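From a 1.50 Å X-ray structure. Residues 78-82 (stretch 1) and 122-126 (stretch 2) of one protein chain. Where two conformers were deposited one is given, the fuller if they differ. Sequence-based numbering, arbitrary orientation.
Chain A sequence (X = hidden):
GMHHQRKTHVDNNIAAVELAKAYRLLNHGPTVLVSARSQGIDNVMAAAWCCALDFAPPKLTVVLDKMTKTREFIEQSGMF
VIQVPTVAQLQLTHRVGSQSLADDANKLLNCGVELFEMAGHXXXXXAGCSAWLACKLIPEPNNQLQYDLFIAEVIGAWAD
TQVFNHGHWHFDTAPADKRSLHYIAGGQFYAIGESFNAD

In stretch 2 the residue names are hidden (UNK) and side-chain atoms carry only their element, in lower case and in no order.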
# COMPACT_ATOMS: atom_id res chain seq x y z
N GLY A 78 2.44 0.49 23.04
CA GLY A 78 2.81 -0.67 22.24
C GLY A 78 1.67 -1.37 21.50
O GLY A 78 1.83 -2.51 21.06
N MSE A 79 0.53 -0.70 21.40
CA MSE A 79 -0.68 -1.26 20.79
C MSE A 79 -1.38 -0.19 19.95
O MSE A 79 -1.35 0.98 20.28
CB MSE A 79 -1.67 -1.69 21.88
CG MSE A 79 -1.22 -2.78 22.83
SE MSE A 79 -1.14 -4.52 21.99
CE MSE A 79 -2.90 -4.74 21.23
N PHE A 80 -2.05 -0.64 18.90
CA PHE A 80 -2.85 0.27 18.07
C PHE A 80 -3.81 -0.55 17.22
O PHE A 80 -3.73 -1.78 17.17
CB PHE A 80 -1.96 1.20 17.22
CG PHE A 80 -0.99 0.49 16.32
CD1 PHE A 80 0.28 0.11 16.79
CD2 PHE A 80 -1.28 0.31 14.97
CE1 PHE A 80 1.19 -0.50 15.97
CE2 PHE A 80 -0.35 -0.30 14.12
CZ PHE A 80 0.90 -0.70 14.63
N VAL A 81 -4.73 0.17 16.58
CA VAL A 81 -5.66 -0.43 15.64
C VAL A 81 -5.42 0.25 14.27
O VAL A 81 -5.21 1.47 14.16
CB VAL A 81 -7.14 -0.28 16.04
CG1 VAL A 81 -8.09 -0.87 14.95
CG2 VAL A 81 -7.42 -0.93 17.41
N ILE A 82 -5.41 -0.60 13.25
CA ILE A 82 -5.42 -0.17 11.83
C ILE A 82 -6.80 -0.52 11.32
O ILE A 82 -7.28 -1.64 11.49
CB ILE A 82 -4.36 -0.90 11.00
CG1 ILE A 82 -2.94 -0.50 11.47
CG2 ILE A 82 -4.52 -0.63 9.49
CD1 ILE A 82 -2.62 0.98 11.32
N UNK A 122 -7.83 -3.01 25.14
CA UNK A 122 -7.85 -1.68 25.70
C UNK A 122 -7.50 -0.73 24.58
O UNK A 122 -6.52 0.02 24.63
o UNK A 122 -5.99 0.08 28.28
o UNK A 122 -8.08 0.33 27.64
c UNK A 122 -6.86 -1.59 26.87
c UNK A 122 -7.00 -0.30 27.65
N UNK A 123 -8.34 -0.77 23.54
CA UNK A 123 -8.12 -0.03 22.32
C UNK A 123 -9.36 0.63 21.77
O UNK A 123 -10.44 0.09 21.90
c UNK A 123 -5.18 -0.31 21.19
c UNK A 123 -5.85 -2.66 20.43
c UNK A 123 -7.60 -0.97 21.21
c UNK A 123 -6.15 -1.47 21.34
N UNK A 124 -9.17 1.78 21.10
CA UNK A 124 -10.27 2.44 20.41
C UNK A 124 -10.38 1.98 18.95
O UNK A 124 -9.36 1.96 18.24
c UNK A 124 -9.87 3.91 20.45
c UNK A 124 -8.36 3.88 20.41
c UNK A 124 -7.94 2.59 21.01
N UNK A 125 -11.58 1.59 18.55
CA UNK A 125 -11.89 1.21 17.18
C UNK A 125 -12.83 2.29 16.60
O UNK A 125 -13.73 2.79 17.31
c UNK A 125 -11.24 -2.16 16.61
c UNK A 125 -12.60 -0.13 17.15
c UNK A 125 -11.44 -1.54 18.89
c UNK A 125 -10.65 -2.63 19.25
c UNK A 125 -11.74 -1.30 17.56
c UNK A 125 -10.18 -3.49 18.31
c UNK A 125 -10.49 -3.25 16.96
N UNK A 126 -12.66 2.62 15.32
CA UNK A 126 -13.46 3.66 14.68
C UNK A 126 -14.74 3.07 14.08
O UNK A 126 -14.69 2.21 13.21
c UNK A 126 -13.52 5.52 12.98
c UNK A 126 -11.35 5.07 14.29
c UNK A 126 -12.65 4.46 13.65

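Position 122 carries four side-chain atoms, two carbons and two oxygens. The second carbon lies within bonding distance of both oxygens, which makes a short carboxylate. CB of 122, the side-chain atom nearest stretch 1, is 7.0 Å from CG of Met79, and CA-to-CB points sideways. One carbon before a carboxylate defines Asp122; its OD1 is hydrogen-bonded elsewhere in the structure.

Position 123 has four carbons and no heteroatom. The carbon bonded to CA leads to a second carbon, which forks into two terminal methyls, so the branch lies one bond beyond CB. CA-to-CB points toward stretch 1, and the terminal carbons approach Met79 and the backbone of Phe80. A fork at the second carbon excludes isoleucine, which branches at CB, and identifies Leu123, with chi1 in m and chi2 in t. Its CD1 lies 3.7 Å from CE of Met79, and its CD2 lies 3.9 Å from N of Phe80, while its CB is 3.8 Å from CG2 of Val81.

Position 124 has three carbons, and the last of them bonds back to the residue's own backbone N. Its contact with stretch 1 is made by the backbone, with O of 124 3.6 Å from CG2 of Val81. The closed five-membered ring is diagnostic of Pro124, here with a C-gamma endo pucker; of its side-chain carbons, the nearest, CD, is 5.1 Å from CG2 of Val81.

Position 125 shows seven carbons: one linking atom followed by a six-membered ring. CA-to-CB points sideways, but the end of the side chain comes nearer to stretch 1, and a methyl of Val81, CG2, lies over the ring face. No oxygen extends the ring, which rules out tyrosine and leaves Phe125. CG2 of Val81 sits 3.9 Å from the centroid of the Phe125 ring, 12° off the normal, a CH-pi contact. CG1 of Val81 also lies 3.8 Å from CD2 of Phe125.

Position 126 has three carbons, two of them attached to the first, and none touches stretch 1. Branching at CB without further extension gives Val126, whose CG2 is 6.8 Å from CG1 of Val81.

The contact buries 254 Å², summed over both sides, and no hydrogen bond crosses it. Nearest CA atoms are 6.8 Å apart for Phe80 and Leu123 and 6.6 Å for Val81 and Phe125, leaving room for side chains to pack between the backbones. Met79 and Val81 point toward stretch 2, whereas the intervening Phe80 points away, the alternation expected of a strand. Val81 is central: it meets Leu123, the Pro124 carbonyl and the Phe125 ring, while Met79 extends the apolar packing around Leu123.

Stretch 2 122-126: DLPFV
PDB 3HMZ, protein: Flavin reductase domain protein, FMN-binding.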